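Local coordinates for protein putative amidohydrolase/peptidase (Burkholderia cenocepacia, PDB 4WJB) that probably hydrolyses carbon-nitrogen bonds other than peptide bonds as a zinc-dependent amidohydrolase of the peptidase M20 family, at residues A[243-246]-A[247-250]; A[263-266]-A[267-270]. All coordinates share one frame; numbering follows the deposited sequence.

Interaction 1: A[243-246]-A[247-250]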
loop_
_atom_site.group_PDB
_atom_site.type_symbol
_atom_site.label_atom_id
_atom_site.label_comp_id
_atom_site.label_asym_id
_atom_site.label_seq_id
_atom_site.Cartn_x
_atom_site.Cartn_y
_atom_site.Cartn_z
ATOM N N THR A 243 17.839 8.636 11.009
ATOM C CA THR A 243 16.831 8.700 12.064
ATOM C C THR A 243 16.798 7.440 12.928
ATOM O O THR A 243 16.294 6.402 12.497
ATOM C CB THR A 243 15.416 8.914 11.482
ATOM O OG1 THR A 243 15.436 9.985 10.530
ATOM C CG2 THR A 243 14.435 9.243 12.593
ATOM N N PRO A 244 17.329 7.530 14.158
ATOM C CA PRO A 244 17.269 6.414 15.109
ATOM C C PRO A 244 15.832 5.992 15.394
ATOM O O PRO A 244 14.932 6.831 15.355
ATOM C CB PRO A 244 17.922 6.986 16.369
ATOM C CG PRO A 244 18.797 8.092 15.872
ATOM C CD PRO A 244 18.063 8.683 14.705
ATOM N N MET A 245 15.633 4.708 15.681
ATOM C CA MET A 245 14.310 4.155 15.942
ATOM C C MET A 245 13.535 4.978 16.972
ATOM O O MET A 245 12.352 5.256 16.792
ATOM C CB MET A 245 14.439 2.705 16.416
ATOM C CG MET A 245 15.297 1.837 15.509
ATOM S SD MET A 245 14.614 1.679 13.844
ATOM C CE MET A 245 13.118 0.721 14.150
ATOM N N ALA A 246 14.219 5.393 18.032
ATOM C CA ALA A 246 13.582 6.124 19.124
ATOM C C ALA A 246 13.003 7.479 18.706
ATOM O O ALA A 246 12.178 8.044 19.420
ATOM C CB ALA A 246 14.574 6.318 20.263
ATOM N N PHE A 247 13.431 7.999 17.558
ATOM C CA PHE A 247 12.952 9.300 17.084
ATOM C C PHE A 247 11.788 9.168 16.101
ATOM O O PHE A 247 11.175 10.165 15.720
ATOM C CB PHE A 247 14.081 10.085 16.401
ATOM C CG PHE A 247 15.227 10.444 17.308
ATOM C CD1 PHE A 247 15.151 10.243 18.677
ATOM C CD2 PHE A 247 16.387 10.999 16.781
ATOM C CE1 PHE A 247 16.216 10.577 19.503
ATOM C CE2 PHE A 247 17.452 11.333 17.600
ATOM C CZ PHE A 247 17.366 11.124 18.964
ATOM N N ARG A 248 11.492 7.940 15.693
ATOM C CA ARG A 248 10.603 7.706 14.559
ATOM C C ARG A 248 9.110 7.800 14.869
ATOM O O ARG A 248 8.650 7.407 15.944
ATOM C CB ARG A 248 10.900 6.334 13.953
ATOM C CG ARG A 248 12.318 6.200 13.430
ATOM C CD ARG A 248 12.491 4.916 12.654
ATOM N NE ARG A 248 13.800 4.844 12.013
ATOM C CZ ARG A 248 14.124 3.930 11.106
ATOM N NH1 ARG A 248 13.231 3.021 10.733
ATOM N NH2 ARG A 248 15.330 3.927 10.562
ATOM N N ARG A 249 8.371 8.333 13.902
ATOM C CA ARG A 249 6.917 8.329 13.910
ATOM C C ARG A 249 6.452 7.620 12.644
ATOM O O ARG A 249 5.950 8.248 11.710
ATOM C CB ARG A 249 6.353 9.750 13.980
ATOM C CG ARG A 249 6.673 10.486 15.275
ATOM C CD ARG A 249 6.063 9.775 16.470
ATOM N NE ARG A 249 6.248 10.516 17.716
ATOM C CZ ARG A 249 7.267 10.337 18.550
ATOM N NH1 ARG A 249 8.207 9.442 18.277
ATOM N NH2 ARG A 249 7.347 11.055 19.659
ATOM N N ASP A 250 6.652 6.306 12.615
ATOM C CA ASP A 250 6.400 5.504 11.425
ATOM C C ASP A 250 4.918 5.171 11.285
ATOM O O ASP A 250 4.379 4.369 12.046
ATOM C CB ASP A 250 7.238 4.222 11.473
ATOM C CG ASP A 250 7.292 3.498 10.136
ATOM O OD1 ASP A 250 6.264 3.461 9.420
ATOM O OD2 ASP A 250 8.363 2.938 9.816
#
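Arg248 reaches back along the chain to grip the carbonyl oxygen of Thr243 side-on, with two nitrogens on one acceptor. The bond from Arg248 NE to Thr243 O is 3.0 Å and fairly straight, at 160°; the second, from Arg248 NH2 to the same oxygen, is longer at 3.3 Å. The oxygen lies in the guanidinium plane, so both N-H groups can aim at it. Arg248 gets there with CG anti to its own carbonyl carbon (chi1 -61°) and an extended run from CG to NE, which passes close to the Pro244 carbonyl and the methyl of Thr243. Met245, bent at chi2 and chi3, curls its sulfur over the centre of one guanidinium face, with SD 3.6 Å from Arg248 CZ. Edge and face are thus both engaged, and Arg248 NH1 hydrogen-bonds Thr276 of the second subunit.

Phe247 in turn packs against the Pro244 ring, Pro244 CD coming within 3.5 Å of Phe247 CD2, while Pro244 CB lies over one face of the phenyl ring. Arg212 of the second subunit makes a cation-pi contact with the same ring. The backbone bonds from Phe247 N to Pro244 O (2.9 Å) and from Arg248 N to Met245 O (3.0 Å) both span three residues, and Thr243 OG1 hydrogen-bonds His239 O. The arrangement is a short 3-10 turn, with two successive i to i+3 backbone bonds, whose entering carbonyl at Thr243 is held by the Arg248 side chain; it lies in the loop between strand 238-239 and helix 251-268 of the M20 dimerisation domain, where it meets the other subunit.

Interaction 2: A[263-266]-A[267-270]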
loop_
_atom_site.group_PDB
_atom_site.type_symbol
_atom_site.label_atom_id
_atom_site.label_comp_id
_atom_site.label_asym_id
_atom_site.label_seq_id
_atom_site.Cartn_x
_atom_site.Cartn_y
_atom_site.Cartn_z
ATOM N N GLU A 263 -7.430 -8.551 11.980
ATOM C CA GLU A 263 -7.490 -10.003 11.864
ATOM C C GLU A 263 -7.860 -10.649 13.193
ATOM O O GLU A 263 -8.657 -11.585 13.237
ATOM C CB GLU A 263 -6.164 -10.581 11.377
ATOM C CG GLU A 263 -6.233 -12.094 11.196
ATOM C CD GLU A 263 -4.908 -12.707 10.814
ATOM O OE1 GLU A 263 -4.772 -13.149 9.650
ATOM O OE2 GLU A 263 -4.004 -12.752 11.678
ATOM N N VAL A 264 -7.277 -10.143 14.275
ATOM C CA VAL A 264 -7.597 -10.632 15.615
ATOM C C VAL A 264 -9.090 -10.486 15.909
ATOM O O VAL A 264 -9.727 -11.393 16.464
ATOM C CB VAL A 264 -6.778 -9.883 16.689
ATOM C CG1 VAL A 264 -7.447 -9.992 18.063
ATOM C CG2 VAL A 264 -5.349 -10.409 16.730
ATOM N N LEU A 265 -9.655 -9.347 15.522
ATOM C CA LEU A 265 -11.077 -9.103 15.744
ATOM C C LEU A 265 -11.963 -10.079 14.962
ATOM O O LEU A 265 -12.932 -10.603 15.504
ATOM C CB LEU A 265 -11.432 -7.660 15.383
ATOM C CG LEU A 265 -10.907 -6.602 16.360
ATOM C CD1 LEU A 265 -11.372 -5.218 15.941
ATOM C CD2 LEU A 265 -11.351 -6.911 17.788
ATOM N N GLY A 266 -11.634 -10.319 13.696
ATOM C CA GLY A 266 -12.392 -11.258 12.887
ATOM C C GLY A 266 -12.373 -12.649 13.490
ATOM O O GLY A 266 -13.408 -13.316 13.599
ATOM N N ARG A 267 -11.190 -13.080 13.911
ATOM C CA ARG A 267 -11.027 -14.414 14.480
ATOM C C ARG A 267 -11.630 -14.515 15.872
ATOM O O ARG A 267 -11.998 -15.603 16.319
ATOM C CB ARG A 267 -9.543 -14.792 14.515
ATOM C CG ARG A 267 -8.925 -14.885 13.130
ATOM C CD ARG A 267 -7.472 -15.337 13.184
ATOM N NE ARG A 267 -6.959 -15.607 11.844
ATOM C CZ ARG A 267 -5.738 -16.061 11.581
ATOM N NH1 ARG A 267 -4.892 -16.304 12.572
ATOM N NH2 ARG A 267 -5.369 -16.281 10.326
ATOM N N ARG A 268 -11.744 -13.381 16.555
ATOM C CA ARG A 268 -12.314 -13.358 17.898
ATOM C C ARG A 268 -13.813 -13.632 17.863
ATOM O O ARG A 268 -14.356 -14.268 18.768
ATOM C CB ARG A 268 -12.050 -12.014 18.579
ATOM C CG ARG A 268 -12.519 -11.964 20.032
ATOM C CD ARG A 268 -12.455 -10.553 20.588
ATOM N NE ARG A 268 -11.084 -10.085 20.778
ATOM C CZ ARG A 268 -10.769 -8.842 21.128
ATOM N NH1 ARG A 268 -11.728 -7.945 21.315
ATOM N NH2 ARG A 268 -9.500 -8.491 21.286
ATOM N N TYR A 269 -14.478 -13.155 16.816
ATOM C CA TYR A 269 -15.918 -13.346 16.679
ATOM C C TYR A 269 -16.258 -14.398 15.626
ATOM O O TYR A 269 -17.223 -14.253 14.875
ATOM C CB TYR A 269 -16.599 -12.021 16.336
ATOM C CG TYR A 269 -16.558 -11.008 17.456
ATOM C CD1 TYR A 269 -15.485 -10.136 17.598
ATOM C CD2 TYR A 269 -17.594 -10.923 18.374
ATOM C CE1 TYR A 269 -15.447 -9.210 18.624
ATOM C CE2 TYR A 269 -17.566 -10.002 19.401
ATOM C CZ TYR A 269 -16.494 -9.150 19.521
ATOM O OH TYR A 269 -16.477 -8.234 20.548
ATOM N N ALA A 270 -15.452 -15.455 15.577
ATOM C CA ALA A 270 -15.704 -16.592 14.700
ATOM C C ALA A 270 -16.992 -17.294 15.123
ATOM O O ALA A 270 -17.373 -17.231 16.292
ATOM C CB ALA A 270 -14.523 -17.557 14.735
#
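Glu263 and Arg267, one helical turn apart, lay their charged groups flat on each other. The carboxylate and guanidinium planes are 14° apart, and Glu263 CD sits 3.5 Å above the guanidinium plane, over its centre. Glu263 OE1 comes to 3.3 Å from Arg267 NH2 in a salt bridge; because the oxygen stands above the guanidinium instead of at its edge, the pair is held by opposite charge and not by a directed hydrogen bond. Both chains are extended, and they set out differently: Glu263 CG is anti to its backbone N (chi1 -178°), whereas Arg267 CG is anti to its carbonyl carbon (chi1 -63°). The Arg267 aliphatic part passes close to the Glu263 carbonyl, with CG 3.3 Å from Glu263 O.

Arg268 turns another way. Kinked near its end, it runs beside Leu265 and brings its guanidinium under the leucine branch CD2, which lies 3.7 Å from Arg268 NH1 and is offset toward the rim of that face. Beneath these side chains the backbone holds the spacing: Arg267 N bonds Glu263 O at 3.0 Å, and Arg268 N bonds Val264 O at 2.8 Å. The next bond, from Tyr269 N to Leu265 O, stretches to 3.3 Å as Tyr269 leaves helical geometry, and a weak bond from Tyr269 N to Gly266 O accompanies it. Leu265 O also lies near the plane of the Tyr269 ring, at its edge.

This is the C-terminal end of helix 251-268. Leu265 and Tyr269 pack on helix 305-326, where Tyr269 OH hydrogen-bonds Glu310, while Glu263 packs on Val253 and Arg267 on Met245, both of the second subunit; beyond Ala270 the chain goes on to strand 274-283.

Overall arrangement
Following the chain from the N terminus, strand 238-239 leads into interaction 1, a local turn that closes within the loop before helix 251-268. That helix then carries the chain to interaction 2 at its far end, ahead of strand 274-283. The two contacts come in series, neither nesting nor crossing, and do not touch: their centres are 31 Å apart and their nearest atoms about 18 Å. Both lie in the M20 dimerisation region, away from the zinc site, and both meet the second subunit. Arg267 of one subunit packs on Met245 of the other, so across the dimer the C-terminal end of helix 251-268 meets the loop that precedes the same helix in its partner.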